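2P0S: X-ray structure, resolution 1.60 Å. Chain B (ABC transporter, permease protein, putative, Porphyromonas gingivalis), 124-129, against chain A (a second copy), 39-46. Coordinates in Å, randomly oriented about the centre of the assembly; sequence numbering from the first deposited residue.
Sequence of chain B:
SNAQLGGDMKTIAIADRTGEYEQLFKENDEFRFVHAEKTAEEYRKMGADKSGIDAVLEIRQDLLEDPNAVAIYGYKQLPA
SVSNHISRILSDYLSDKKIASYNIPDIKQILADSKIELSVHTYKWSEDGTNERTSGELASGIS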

ATOM      1  N   LYS B 124      13.132   4.278  14.455  1.00 17.34           N
ATOM      2  CA  LYS B 124      12.629   5.126  15.540  1.00 16.02           C
ATOM      3  C   LYS B 124      13.864   6.007  15.957  1.00 18.45           C
ATOM      4  O   LYS B 124      15.005   5.498  16.184  1.00 19.25           O
ATOM      5  CB  LYS B 124      12.316   4.210  16.693  1.00 17.28           C
ATOM      6  CG  LYS B 124      11.770   4.973  17.858  1.00 19.79           C
ATOM      7  CD  LYS B 124      11.302   4.070  19.081  1.00 22.61           C
ATOM      8  CE  LYS B 124      10.857   5.078  20.136  1.00 26.94           C
ATOM      9  NZ  LYS B 124      10.331   4.254  21.245  1.00 28.71           N
ATOM     10  N   TRP B 125      13.747   7.325  15.977  1.00 17.28           N
ATOM     11  CA  TRP B 125      14.849   8.167  16.374  1.00 17.63           C
ATOM     12  C   TRP B 125      15.334   7.795  17.790  1.00 18.87           C
ATOM     13  O   TRP B 125      14.514   7.384  18.659  1.00 19.04           O
ATOM     14  CB  TRP B 125      14.324   9.594  16.460  1.00 20.84           C
ATOM     15  CG  TRP B 125      14.338  10.392  15.208  1.00 18.27           C
ATOM     16  CD1 TRP B 125      15.406  10.654  14.440  1.00 20.79           C
ATOM     17  CD2 TRP B 125      13.300  11.282  14.765  1.00 22.96           C
ATOM     18  NE1 TRP B 125      15.074  11.568  13.463  1.00 21.92           N
ATOM     19  CE2 TRP B 125      13.759  11.906  13.588  1.00 20.37           C
ATOM     20  CE3 TRP B 125      11.969  11.461  15.146  1.00 18.61           C
ATOM     21  CZ2 TRP B 125      12.971  12.785  12.823  1.00 22.09           C
ATOM     22  CZ3 TRP B 125      11.157  12.339  14.383  1.00 25.10           C
ATOM     23  CH2 TRP B 125      11.688  13.026  13.296  1.00 21.21           C
ATOM     24  N   SER B 126      16.618   8.086  18.054  1.00 18.20           N
ATOM     25  CA  SER B 126      17.156   7.821  19.393  1.00 18.75           C
ATOM     26  C   SER B 126      16.465   8.823  20.307  1.00 20.47           C
ATOM     27  O   SER B 126      16.048   9.946  19.872  1.00 21.81           O
ATOM     28  CB  SER B 126      18.679   7.986  19.371  1.00 21.49           C
ATOM     29  OG  SER B 126      18.997   9.316  18.944  1.00 25.02           O
ATOM     30  N   GLU B 127      16.359   8.429  21.564  1.00 20.74           N
ATOM     31  CA  GLU B 127      15.542   9.256  22.473  1.00 26.26           C
ATOM     32  C   GLU B 127      16.330  10.391  23.027  1.00 30.96           C
ATOM     33  O   GLU B 127      17.505  10.334  23.290  1.00 28.82           O
ATOM     34  CB  GLU B 127      14.863   8.414  23.560  1.00 27.13           C
ATOM     35  CG  GLU B 127      13.624   7.581  22.958  1.00 30.72           C
ATOM     36  CD  GLU B 127      13.130   6.441  23.825  1.00 32.32           C
ATOM     37  OE1 GLU B 127      13.612   6.311  24.970  1.00 39.27           O
ATOM     38  OE2 GLU B 127      12.222   5.671  23.388  1.00 41.37           O
ATOM     39  N   ASP B 128      15.663  11.521  23.209  1.00 36.80           N
ATOM     40  CA  ASP B 128      16.459  12.644  23.619  1.00 42.41           C
ATOM     41  C   ASP B 128      15.992  13.006  25.017  1.00 44.09           C
ATOM     42  O   ASP B 128      16.694  13.720  25.696  1.00 47.15           O
ATOM     43  CB  ASP B 128      16.511  13.798  22.572  1.00 43.10           C
ATOM     44  CG  ASP B 128      15.552  14.926  22.842  1.00 50.44           C
ATOM     45  OD1 ASP B 128      14.327  14.771  22.536  1.00 55.95           O
ATOM     46  OD2 ASP B 128      16.033  16.006  23.325  1.00 56.44           O
ATOM     47  N   GLY B 129      14.841  12.467  25.419  1.00 46.21           N
ATOM     48  CA  GLY B 129      14.155  12.880  26.651  1.00 48.84           C
ATOM     49  C   GLY B 129      14.741  12.320  27.930  1.00 49.57           C
ATOM     50  O   GLY B 129      13.994  12.074  28.881  1.00 50.78           O
TER
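Chain A (39-46) TAEEYRKM

Chain A meets the extended segment of chain B with the first turns of a helix. A:Thr39 occupies the N-cap position, and residues from A:Ala40 through A:Met46 are helical, with the helix continuing later in the chain. The cap is reciprocal: A:Glu42 N donates to A:Thr39 OG1 (2.9 Å), while A:Thr39 N donates to A:Glu42 OE1 (3.0 Å). Regular i to i+4 bonds follow, from A:Tyr43 N to A:Thr39 O (2.9 Å) and from A:Arg44 N to A:Ala40 O (2.9 Å). Opposite this helix, B:Trp125 to B:Asp128 form an irregular stretch, the first three of them with extended backbone angles and B:Asp128 departing from this with phi/psi of -115/-14°. The two chains run in the same general sense, since the CA of B:Trp125 lies 6.8 Å from the CA of A:Arg44 and the CA of B:Asp128 lies 6.4 Å from the CA of A:Lys45. Together the stretches bury 370 Å².

Apolar packing centres on the indole of B:Trp125, whose CA-to-CB bond points toward the helix. The aliphatic part of A:Arg44 covers one face of the ring: its CB stands 3.9 Å from the centroid of the five-membered ring, which includes B:Trp125 CG, and only 3° off the normal, a CH-pi contact. Further along the same side chain, A:Arg44 CD approaches B:Trp125 CD1 at 3.5 Å. The six-membered part of the indole reaches back toward the start of the helix, where B:Trp125 CZ2 lies 4.2 Å from A:Ala40 CB and 3.3 Å from A:Ala40 O, and B:Trp125 CH2 lies 4.0 Å from A:Tyr43 CB.

Polar contact across the stretches rests on a single hydrogen bond, from A:Arg44 NH1 to B:Ser126 O (3.1 Å, 156°). B:Ser126 OG lies over one face of the guanidinium, 3.5 Å from A:Arg44 NH1, but the angle is too poor for a second bond. B:Asp128 adds a close approach without a salt bridge: its CB, rather than its carboxylate, is the atom nearest A:Arg44 NH1, at 3.3 Å.

The charge of A:Arg44 is instead met within its own helix. A:Arg44 NE donates to A:Glu41 OE1 (2.8 Å, 167°) as part of a salt bridge, which holds one side of the guanidinium while NH1 remains available to chain B. Within chain B, B:Lys124 NZ and B:Glu127 OE2 form a salt bridge at 3.2 Å; the CA-to-CB bond of B:Glu127 points away from the helix.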

ATOM      1  N   THR A  39      15.531  20.129   9.770  1.00 35.55           N
ATOM      2  CA  THR A  39      16.145  18.860   9.503  1.00 36.14           C
ATOM      3  C   THR A  39      15.534  17.781  10.338  1.00 36.05           C
ATOM      4  O   THR A  39      14.848  18.073  11.388  1.00 35.45           O
ATOM      5  CB  THR A  39      17.659  18.875   9.860  1.00 36.94           C
ATOM      6  OG1 THR A  39      17.829  19.042  11.281  1.00 36.38           O
ATOM      7  CG2 THR A  39      18.352  20.028   9.135  1.00 38.10           C
ATOM      8  N   ALA A  40      15.787  16.529   9.922  1.00 33.80           N
ATOM      9  CA  ALA A  40      15.383  15.408  10.734  1.00 32.73           C
ATOM     10  C   ALA A  40      15.893  15.523  12.189  1.00 31.70           C
ATOM     11  O   ALA A  40      15.135  15.215  13.110  1.00 31.37           O
ATOM     12  CB  ALA A  40      15.849  14.075  10.079  1.00 35.09           C
ATOM     13  N   GLU A  41      17.181  15.851  12.384  1.00 33.22           N
ATOM     14  CA  GLU A  41      17.777  15.969  13.721  1.00 32.58           C
ATOM     15  C   GLU A  41      17.104  17.116  14.478  1.00 32.51           C
ATOM     16  O   GLU A  41      16.823  17.014  15.678  1.00 32.31           O
ATOM     17  CB  GLU A  41      19.296  16.234  13.638  1.00 34.28           C
ATOM     18  CG  GLU A  41      20.022  16.518  15.024  1.00 35.67           C
ATOM     19  CD  GLU A  41      19.883  15.356  16.078  1.00 40.49           C
ATOM     20  OE1 GLU A  41      19.580  14.199  15.706  1.00 37.74           O
ATOM     21  OE2 GLU A  41      20.041  15.627  17.299  1.00 45.93           O
ATOM     22  N   GLU A  42      16.822  18.215  13.818  1.00 31.05           N
ATOM     23  CA  GLU A  42      16.066  19.234  14.596  1.00 31.71           C
ATOM     24  C   GLU A  42      14.703  18.841  15.015  1.00 30.50           C
ATOM     25  O   GLU A  42      14.313  19.225  16.156  1.00 30.37           O
ATOM     26  CB  GLU A  42      16.011  20.534  13.831  1.00 32.40           C
ATOM     27  CG  GLU A  42      17.363  21.053  13.565  1.00 38.31           C
ATOM     28  CD  GLU A  42      17.264  22.263  12.732  1.00 46.35           C
ATOM     29  OE1 GLU A  42      16.710  22.144  11.615  1.00 50.31           O
ATOM     30  OE2 GLU A  42      17.662  23.344  13.220  1.00 52.70           O
ATOM     31  N   TYR A  43      13.903  18.226  14.129  1.00 29.41           N
ATOM     32  CA  TYR A  43      12.620  17.697  14.516  1.00 27.69           C
ATOM     33  C   TYR A  43      12.772  16.662  15.678  1.00 28.06           C
ATOM     34  O   TYR A  43      11.953  16.624  16.612  1.00 27.88           O
ATOM     35  CB  TYR A  43      11.890  17.060  13.319  1.00 27.11           C
ATOM     36  CG  TYR A  43      11.328  18.007  12.331  1.00 21.76           C
ATOM     37  CD1 TYR A  43      10.386  18.958  12.714  1.00 26.71           C
ATOM     38  CD2 TYR A  43      11.641  17.887  10.929  1.00 23.50           C
ATOM     39  CE1 TYR A  43       9.810  19.810  11.782  1.00 29.23           C
ATOM     40  CE2 TYR A  43      11.033  18.735   9.977  1.00 25.07           C
ATOM     41  CZ  TYR A  43      10.118  19.709  10.457  1.00 28.28           C
ATOM     42  OH  TYR A  43       9.456  20.556   9.602  1.00 27.88           O
ATOM     43  N   ARG A  44      13.807  15.834  15.640  1.00 26.70           N
ATOM     44  CA  ARG A  44      14.012  14.910  16.722  1.00 26.48           C
ATOM     45  C   ARG A  44      14.134  15.643  18.061  1.00 28.28           C
ATOM     46  O   ARG A  44      13.555  15.220  19.011  1.00 30.12           O
ATOM     47  CB  ARG A  44      15.323  14.131  16.571  1.00 26.39           C
ATOM     48  CG  ARG A  44      15.486  12.951  17.566  1.00 26.01           C
ATOM     49  CD  ARG A  44      16.841  12.122  17.259  1.00 24.95           C
ATOM     50  NE  ARG A  44      17.965  13.013  17.590  1.00 24.29           N
ATOM     51  CZ  ARG A  44      18.398  13.190  18.875  1.00 30.02           C
ATOM     52  NH1 ARG A  44      17.860  12.477  19.869  1.00 28.39           N
ATOM     53  NH2 ARG A  44      19.378  14.042  19.166  1.00 29.78           N
ATOM     54  N   LYS A  45      15.021  16.626  18.101  1.00 29.72           N
ATOM     55  CA  LYS A  45      15.347  17.324  19.347  1.00 33.59           C
ATOM     56  C   LYS A  45      14.108  18.057  19.895  1.00 34.68           C
ATOM     57  O   LYS A  45      13.896  18.093  21.142  1.00 34.34           O
ATOM     58  CB  LYS A  45      16.492  18.313  19.102  1.00 35.12           C
ATOM     59  CG  LYS A  45      17.876  17.626  18.656  1.00 36.29           C
ATOM     60  CD  LYS A  45      19.002  18.716  18.372  1.00 39.13           C
ATOM     61  CE  LYS A  45      20.505  18.219  18.480  1.00 41.14           C
ATOM     62  NZ  LYS A  45      21.271  18.332  19.824  1.00 48.88           N
HETATM   63  N   MSE A  46      13.283  18.624  19.013  1.00 35.74           N
HETATM   64  CA  MSE A  46      12.232  19.522  19.482  1.00 37.80           C
HETATM   65  C   MSE A  46      11.085  18.664  20.017  1.00 36.74           C
HETATM   66  O   MSE A  46      10.301  19.068  20.912  1.00 37.75           O
HETATM   67  CB  MSE A  46      11.869  20.543  18.417  1.00 37.46           C
HETATM   68  CG  MSE A  46      10.747  20.180  17.582  1.00 37.49           C
HETATM   69 SE   MSE A  46      10.419  21.429  16.125  0.80 45.50          SE
HETATM   70  CE  MSE A  46       9.587  22.898  17.069  1.00 41.29           C
TER